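Local coordinates for protein DNA polymerase III beta subunit (Streptococcus pyogenes, PDB 2AVT) that probably encircles DNA as a ring-shaped dimeric sliding clamp and tethers the replicative DNA polymerase to its template, at residues M1-T9 and G66-I75; F11-I22 and A79-S87. All coordinates share one frame; numbering follows the deposited sequence.

Contact 1 of 2, residues M1-T9 and G66-I75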
# COMPACT_ATOMS: atom_id res chain seq x y z
N MET A 1 -28.78 -28.71 8.66
CA MET A 1 -27.64 -27.74 8.74
C MET A 1 -26.93 -27.61 7.40
O MET A 1 -27.08 -28.46 6.52
CB MET A 1 -26.66 -28.19 9.81
CG MET A 1 -27.29 -28.30 11.19
SD MET A 1 -26.08 -28.77 12.42
CE MET A 1 -26.01 -30.54 12.11
N ILE A 2 -26.16 -26.54 7.27
CA ILE A 2 -25.42 -26.24 6.05
C ILE A 2 -24.48 -27.33 5.59
O ILE A 2 -23.83 -27.98 6.40
CB ILE A 2 -24.56 -24.95 6.19
CG1 ILE A 2 -25.47 -23.73 6.36
CG2 ILE A 2 -23.66 -24.77 4.96
CD1 ILE A 2 -24.70 -22.44 6.64
N GLN A 3 -24.41 -27.51 4.27
CA GLN A 3 -23.50 -28.47 3.67
C GLN A 3 -23.39 -28.23 2.17
O GLN A 3 -24.35 -28.45 1.42
CB GLN A 3 -23.95 -29.91 3.90
CG GLN A 3 -23.11 -30.91 3.10
CD GLN A 3 -22.46 -31.96 3.97
OE1 GLN A 3 -23.14 -32.69 4.70
NE2 GLN A 3 -21.13 -32.05 3.90
N PHE A 4 -22.21 -27.79 1.74
CA PHE A 4 -21.98 -27.56 0.33
C PHE A 4 -20.48 -27.59 0.04
O PHE A 4 -19.66 -27.41 0.94
CB PHE A 4 -22.60 -26.21 -0.11
CG PHE A 4 -21.90 -24.98 0.43
CD1 PHE A 4 -22.28 -24.41 1.64
CD2 PHE A 4 -20.88 -24.37 -0.30
CE1 PHE A 4 -21.66 -23.25 2.12
CE2 PHE A 4 -20.26 -23.21 0.18
CZ PHE A 4 -20.66 -22.65 1.38
N SER A 5 -20.15 -27.85 -1.22
CA SER A 5 -18.77 -27.89 -1.68
C SER A 5 -18.68 -26.81 -2.73
O SER A 5 -19.60 -26.64 -3.53
CB SER A 5 -18.44 -29.25 -2.30
OG SER A 5 -18.52 -30.28 -1.33
N ILE A 6 -17.57 -26.09 -2.77
CA ILE A 6 -17.45 -25.02 -3.73
C ILE A 6 -16.02 -24.86 -4.19
O ILE A 6 -15.09 -25.29 -3.51
CB ILE A 6 -17.92 -23.68 -3.09
CG1 ILE A 6 -18.04 -22.59 -4.15
CG2 ILE A 6 -16.94 -23.23 -2.01
CD1 ILE A 6 -18.74 -21.34 -3.63
N ASN A 7 -15.87 -24.26 -5.37
CA ASN A 7 -14.56 -24.00 -5.94
C ASN A 7 -13.97 -22.84 -5.12
O ASN A 7 -14.65 -21.83 -4.91
CB ASN A 7 -14.73 -23.59 -7.41
CG ASN A 7 -13.44 -23.11 -8.04
OD1 ASN A 7 -12.98 -22.01 -7.75
ND2 ASN A 7 -12.85 -23.94 -8.90
N ARG A 8 -12.73 -23.00 -4.66
CA ARG A 8 -12.07 -21.99 -3.82
C ARG A 8 -11.95 -20.61 -4.48
O ARG A 8 -12.29 -19.59 -3.87
CB ARG A 8 -10.67 -22.50 -3.43
CG ARG A 8 -9.93 -21.65 -2.38
CD ARG A 8 -8.48 -22.15 -2.21
NE ARG A 8 -7.79 -22.16 -3.51
CZ ARG A 8 -6.63 -22.75 -3.77
NH1 ARG A 8 -5.98 -23.41 -2.81
NH2 ARG A 8 -6.14 -22.71 -5.00
N THR A 9 -11.46 -20.58 -5.71
CA THR A 9 -11.31 -19.31 -6.42
C THR A 9 -12.66 -18.59 -6.58
O THR A 9 -12.74 -17.39 -6.39
CB THR A 9 -10.65 -19.53 -7.79
OG1 THR A 9 -9.24 -19.73 -7.60
CG2 THR A 9 -10.86 -18.33 -8.70
N GLY A 66 -17.00 -25.18 -9.33
CA GLY A 66 -18.45 -25.28 -9.26
C GLY A 66 -18.98 -25.14 -7.85
O GLY A 66 -18.28 -24.71 -6.94
N LEU A 67 -20.24 -25.50 -7.67
CA LEU A 67 -20.91 -25.42 -6.38
C LEU A 67 -21.93 -26.53 -6.31
O LEU A 67 -22.80 -26.64 -7.18
CB LEU A 67 -21.63 -24.07 -6.23
CG LEU A 67 -22.66 -23.98 -5.10
CD1 LEU A 67 -21.96 -24.10 -3.76
CD2 LEU A 67 -23.41 -22.66 -5.19
N LEU A 68 -21.84 -27.35 -5.27
CA LEU A 68 -22.78 -28.43 -5.07
C LEU A 68 -23.32 -28.28 -3.67
O LEU A 68 -22.56 -28.30 -2.69
CB LEU A 68 -22.08 -29.79 -5.23
CG LEU A 68 -22.93 -30.99 -4.77
CD1 LEU A 68 -24.28 -30.96 -5.48
CD2 LEU A 68 -22.20 -32.31 -5.06
N ILE A 69 -24.64 -28.11 -3.57
CA ILE A 69 -25.30 -27.94 -2.29
C ILE A 69 -26.03 -29.20 -1.86
O ILE A 69 -26.85 -29.75 -2.59
CB ILE A 69 -26.29 -26.77 -2.37
CG1 ILE A 69 -25.52 -25.46 -2.57
CG2 ILE A 69 -27.16 -26.74 -1.12
CD1 ILE A 69 -26.39 -24.23 -2.74
N THR A 70 -25.73 -29.63 -0.64
CA THR A 70 -26.30 -30.84 -0.07
C THR A 70 -27.39 -30.59 0.96
O THR A 70 -28.35 -31.35 1.05
CB THR A 70 -25.19 -31.66 0.60
OG1 THR A 70 -24.36 -32.24 -0.41
CG2 THR A 70 -25.78 -32.75 1.48
N SER A 71 -27.24 -29.52 1.74
CA SER A 71 -28.22 -29.19 2.77
C SER A 71 -28.28 -27.68 3.02
O SER A 71 -27.26 -26.99 2.99
CB SER A 71 -27.87 -29.93 4.06
OG SER A 71 -28.87 -29.71 5.05
N PRO A 72 -29.49 -27.16 3.26
CA PRO A 72 -29.80 -25.75 3.52
C PRO A 72 -29.33 -25.30 4.90
O PRO A 72 -29.07 -26.13 5.77
CB PRO A 72 -31.33 -25.69 3.41
CG PRO A 72 -31.69 -26.91 2.60
CD PRO A 72 -30.73 -27.94 3.14
N GLY A 73 -29.23 -23.99 5.10
CA GLY A 73 -28.80 -23.49 6.39
C GLY A 73 -28.41 -22.02 6.35
O GLY A 73 -28.38 -21.41 5.28
N ALA A 74 -28.11 -21.46 7.51
CA ALA A 74 -27.72 -20.06 7.59
C ALA A 74 -26.80 -19.86 8.80
O ALA A 74 -27.06 -20.39 9.88
CB ALA A 74 -28.96 -19.18 7.70
N ILE A 75 -25.73 -19.11 8.61
CA ILE A 75 -24.78 -18.89 9.70
C ILE A 75 -24.03 -17.58 9.52
O ILE A 75 -23.93 -17.06 8.41
CB ILE A 75 -23.76 -20.06 9.79
CG1 ILE A 75 -22.96 -19.97 11.09
CG2 ILE A 75 -22.78 -20.02 8.61
CD1 ILE A 75 -21.94 -21.08 11.25
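Met1 O accepts a hydrogen bond from Ser71 OG at 2.6 Å, opening an antiparallel strand pair, 3-7 against 67-71, at the margin of a five-stranded sheet in the N-terminal domain of the clamp. Ile2 sets CG1 against Gly73 CA at 3.3 Å, tighter than usual carbon contact; Gly73, with no side chain and an extended backbone, admits this approach. At Gln3 the register slips by one residue in a classic beta bulge: Gln3 O accepts from Thr70 N at 2.7 Å and Ser71 N at 3.1 Å, the latter in the carbonyl plane on a lone pair. Gln3 CG lies alongside Thr70 CB, the two side chains running the same way. Phe4, a non-hydrogen-bonded partner of Ile69, has CG between its backbone N and carbonyl carbon (chi1 70°), and its CD2 meets Leu67 CD1 obliquely at 3.6 Å. Val38 and Val43 add apolar cover on this side, which suits the large hydrocarbon residues. Ser5 and Leu68 exchange two nearly straight backbone bonds. Ile6 reaches the same Leu67 methyl through CB, and Asn7, whose OD1 caps Leu10 N of the following helix, closes the ladder with N to Gly66 O at 2.9 Å.

Contact 2 of 2, residues F11-I22 and A79-S87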
# COMPACT_ATOMS: atom_id res chain seq x y z
N PHE A 11 -15.39 -18.92 -4.69
CA PHE A 11 -15.81 -18.50 -3.35
C PHE A 11 -15.11 -17.21 -2.93
O PHE A 11 -15.77 -16.27 -2.48
CB PHE A 11 -15.51 -19.62 -2.35
CG PHE A 11 -16.30 -19.54 -1.07
CD1 PHE A 11 -17.44 -18.76 -0.99
CD2 PHE A 11 -15.93 -20.30 0.03
CE1 PHE A 11 -18.20 -18.73 0.17
CE2 PHE A 11 -16.68 -20.27 1.19
CZ PHE A 11 -17.83 -19.48 1.26
N ILE A 12 -13.79 -17.18 -3.07
CA ILE A 12 -13.00 -16.02 -2.69
C ILE A 12 -13.44 -14.75 -3.43
O ILE A 12 -13.62 -13.71 -2.81
CB ILE A 12 -11.49 -16.26 -2.97
CG1 ILE A 12 -10.95 -17.30 -1.98
CG2 ILE A 12 -10.71 -14.95 -2.82
CD1 ILE A 12 -9.50 -17.68 -2.21
N HIS A 13 -13.64 -14.84 -4.74
CA HIS A 13 -14.07 -13.67 -5.51
C HIS A 13 -15.38 -13.10 -4.98
O HIS A 13 -15.49 -11.90 -4.77
CB HIS A 13 -14.21 -14.02 -6.99
CG HIS A 13 -12.89 -14.20 -7.69
ND1 HIS A 13 -11.89 -13.25 -7.64
CD2 HIS A 13 -12.42 -15.20 -8.46
CE1 HIS A 13 -10.86 -13.67 -8.34
NE2 HIS A 13 -11.15 -14.85 -8.85
N ALA A 14 -16.36 -13.96 -4.74
CA ALA A 14 -17.66 -13.53 -4.23
C ALA A 14 -17.57 -12.97 -2.80
O ALA A 14 -18.29 -12.04 -2.45
CB ALA A 14 -18.66 -14.69 -4.27
N LEU A 15 -16.70 -13.56 -1.99
CA LEU A 15 -16.51 -13.11 -0.61
C LEU A 15 -15.90 -11.72 -0.57
O LEU A 15 -16.34 -10.86 0.20
CB LEU A 15 -15.62 -14.09 0.16
CG LEU A 15 -16.27 -15.40 0.58
CD1 LEU A 15 -15.22 -16.42 1.06
CD2 LEU A 15 -17.28 -15.11 1.68
N ASN A 16 -14.88 -11.49 -1.38
CA ASN A 16 -14.22 -10.19 -1.40
C ASN A 16 -15.13 -9.09 -1.91
O ASN A 16 -14.94 -7.93 -1.57
CB ASN A 16 -12.96 -10.24 -2.26
CG ASN A 16 -11.85 -11.05 -1.62
OD1 ASN A 16 -11.85 -11.26 -0.41
ND2 ASN A 16 -10.90 -11.50 -2.43
N THR A 17 -16.11 -9.45 -2.73
CA THR A 17 -17.05 -8.46 -3.24
C THR A 17 -18.00 -8.04 -2.13
O THR A 17 -18.28 -6.85 -1.94
CB THR A 17 -17.91 -9.04 -4.37
OG1 THR A 17 -17.06 -9.39 -5.48
CG2 THR A 17 -18.94 -8.03 -4.83
N THR A 18 -18.49 -9.03 -1.40
CA THR A 18 -19.41 -8.80 -0.30
C THR A 18 -18.72 -8.02 0.83
O THR A 18 -19.33 -7.16 1.47
CB THR A 18 -19.93 -10.14 0.27
OG1 THR A 18 -20.47 -10.93 -0.81
CG2 THR A 18 -21.01 -9.90 1.31
N LYS A 19 -17.45 -8.33 1.05
CA LYS A 19 -16.65 -7.69 2.08
C LYS A 19 -16.54 -6.17 1.86
O LYS A 19 -16.16 -5.43 2.78
CB LYS A 19 -15.25 -8.33 2.12
CG LYS A 19 -14.30 -7.74 3.15
CD LYS A 19 -14.80 -7.99 4.55
CE LYS A 19 -13.91 -7.30 5.58
NZ LYS A 19 -13.92 -5.83 5.38
N ARG A 20 -16.87 -5.71 0.66
CA ARG A 20 -16.81 -4.28 0.36
C ARG A 20 -17.82 -3.53 1.24
O ARG A 20 -17.65 -2.36 1.54
CB ARG A 20 -17.14 -4.01 -1.11
CG ARG A 20 -16.30 -4.78 -2.11
CD ARG A 20 -14.86 -4.34 -2.08
NE ARG A 20 -14.74 -2.90 -2.27
CZ ARG A 20 -13.60 -2.29 -2.60
NH1 ARG A 20 -12.50 -3.00 -2.78
NH2 ARG A 20 -13.57 -0.97 -2.73
N ALA A 21 -18.88 -4.22 1.64
CA ALA A 21 -19.91 -3.61 2.49
C ALA A 21 -19.66 -3.87 3.97
O ALA A 21 -20.53 -3.59 4.80
CB ALA A 21 -21.28 -4.16 2.10
N ILE A 22 -18.49 -4.40 4.31
CA ILE A 22 -18.17 -4.71 5.71
C ILE A 22 -17.01 -3.88 6.23
O ILE A 22 -15.89 -3.95 5.71
CB ILE A 22 -17.87 -6.23 5.88
CG1 ILE A 22 -19.08 -7.03 5.38
CG2 ILE A 22 -17.61 -6.56 7.35
CD1 ILE A 22 -18.99 -8.54 5.63
N ALA A 79 -16.25 -11.91 9.15
CA ALA A 79 -15.86 -11.76 7.75
C ALA A 79 -14.37 -11.82 7.38
O ALA A 79 -13.95 -12.72 6.66
CB ALA A 79 -16.46 -10.49 7.19
N SER A 80 -13.59 -10.84 7.82
CA SER A 80 -12.17 -10.80 7.49
C SER A 80 -11.46 -12.09 7.88
O SER A 80 -10.63 -12.61 7.13
CB SER A 80 -11.49 -9.61 8.18
OG SER A 80 -11.87 -8.41 7.54
N PHE A 81 -11.80 -12.60 9.05
CA PHE A 81 -11.20 -13.83 9.54
C PHE A 81 -11.59 -15.02 8.65
O PHE A 81 -10.73 -15.82 8.24
CB PHE A 81 -11.65 -14.03 10.98
CG PHE A 81 -11.12 -15.29 11.61
CD1 PHE A 81 -9.76 -15.50 11.75
CD2 PHE A 81 -11.99 -16.25 12.08
CE1 PHE A 81 -9.28 -16.65 12.34
CE2 PHE A 81 -11.52 -17.41 12.67
CZ PHE A 81 -10.16 -17.60 12.80
N PHE A 82 -12.87 -15.14 8.32
CA PHE A 82 -13.34 -16.24 7.50
C PHE A 82 -12.69 -16.25 6.13
O PHE A 82 -12.27 -17.29 5.63
CB PHE A 82 -14.86 -16.18 7.34
CG PHE A 82 -15.41 -17.26 6.46
CD1 PHE A 82 -15.24 -18.59 6.78
CD2 PHE A 82 -16.12 -16.93 5.31
CE1 PHE A 82 -15.77 -19.59 5.98
CE2 PHE A 82 -16.66 -17.93 4.50
CZ PHE A 82 -16.48 -19.26 4.84
N ILE A 83 -12.63 -15.07 5.52
CA ILE A 83 -12.04 -14.92 4.20
C ILE A 83 -10.55 -15.25 4.19
O ILE A 83 -10.08 -15.88 3.24
CB ILE A 83 -12.26 -13.49 3.66
CG1 ILE A 83 -13.76 -13.26 3.46
CG2 ILE A 83 -11.49 -13.30 2.38
CD1 ILE A 83 -14.10 -11.82 3.02
N ASN A 84 -9.81 -14.83 5.21
CA ASN A 84 -8.38 -15.17 5.27
C ASN A 84 -8.22 -16.70 5.38
O ASN A 84 -7.32 -17.29 4.79
CB ASN A 84 -7.68 -14.52 6.48
CG ASN A 84 -7.59 -13.01 6.35
OD1 ASN A 84 -7.44 -12.47 5.26
ND2 ASN A 84 -7.67 -12.33 7.48
N ILE A 85 -9.10 -17.34 6.14
CA ILE A 85 -9.03 -18.79 6.27
C ILE A 85 -9.28 -19.48 4.91
O ILE A 85 -8.48 -20.30 4.47
CB ILE A 85 -10.03 -19.30 7.31
CG1 ILE A 85 -9.47 -19.03 8.71
CG2 ILE A 85 -10.29 -20.79 7.13
CD1 ILE A 85 -10.52 -18.97 9.76
N ILE A 86 -10.38 -19.10 4.25
CA ILE A 86 -10.73 -19.66 2.96
C ILE A 86 -9.61 -19.45 1.96
O ILE A 86 -9.24 -20.36 1.22
CB ILE A 86 -12.03 -19.00 2.40
CG1 ILE A 86 -13.22 -19.43 3.25
CG2 ILE A 86 -12.23 -19.37 0.92
CD1 ILE A 86 -13.51 -20.95 3.22
N SER A 87 -9.04 -18.25 1.95
CA SER A 87 -7.96 -17.93 1.03
C SER A 87 -6.69 -18.72 1.34
O SER A 87 -5.81 -18.82 0.49
CB SER A 87 -7.63 -16.43 1.07
OG SER A 87 -8.79 -15.65 0.81
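Ile83 wedges between Leu15, Asn16 and Lys19, joining two helices that run nearly antiparallel, with segment axes 10.2 Å apart and a signed crossing angle of -160°. This is the helix pair of the N-terminal domain of a DNA clamp. From CB, the Ile83 side chain divides: CG2 passes to Asn16 OD1, while CG1 lies against Leu15 CB at 3.9 Å. CG1 sits anti to the carbonyl carbon (chi1 -64°) and the chain then extends, carrying the terminal CD1 to Leu15 O at 3.7 Å and to Lys19 CB. A beta-branched isoleucine suits this place because its two arms reach different neighbours, one Asn16, the other Leu15 and Lys19.

Toward the C-terminal end of 79-87, aromatic and aliphatic groups interlock. Phe11 CZ comes to the edge of the Phe82 ring, near its plane, 3.8 Å from CE2; the two rings are steeply inclined, at 74°. Leu15 CD1 sits over the centre of the Phe11 ring and also meets Phe82 CE2, so one leucine methyl bridges both aromatics. Ile86 sends CD1 to Phe11 CE2 and CG2 to Ile12 CG1, the two isoleucines sliding past each other in opposite directions. Ile34 packs on Leu15 and Ala79, and Ile36 on Phe82, extending the apolar core onto strand 33-39.

At the opposite end, small Ala79 lets Ile22 CD1 approach its CB to 3.6 Å. Lys19 lays its CD beside the same CB, and its bends at chi2 and chi4 bring NZ round to Ile22 O, 2.7 Å away and above the carbonyl plane. Ser87 OG turns back along its helix to bond Ile83 O. With Lys19 NZ and Ser87 OG bonded within their own segments, and no hydrogen bond between the two segments, cohesion rests on the fit of hydrocarbon surfaces.

Overall arrangement
From the N terminus the chain forms strand 3-7, turns into helix 8-18, then runs through strands 33-39, 42-48 and 52-59. Strand 67-71 returns beside the first, where contact 1 closes the loop; strand 73-78 leads into helix 79-88, which comes back to the first helix in contact 2. The two closures cross, their segments alternating along the chain. Contact 1 pairs two strands of one sheet and touches the start of strand 73-78, in the other, whereas contact 2 pairs the helices. Their centres are about 15 Å apart, and Ile6 CG2 packs on Phe11 CD2 at 3.7 Å, where the sheet's apolar side meets the first helix. Helix 79-88 also touches the second subunit.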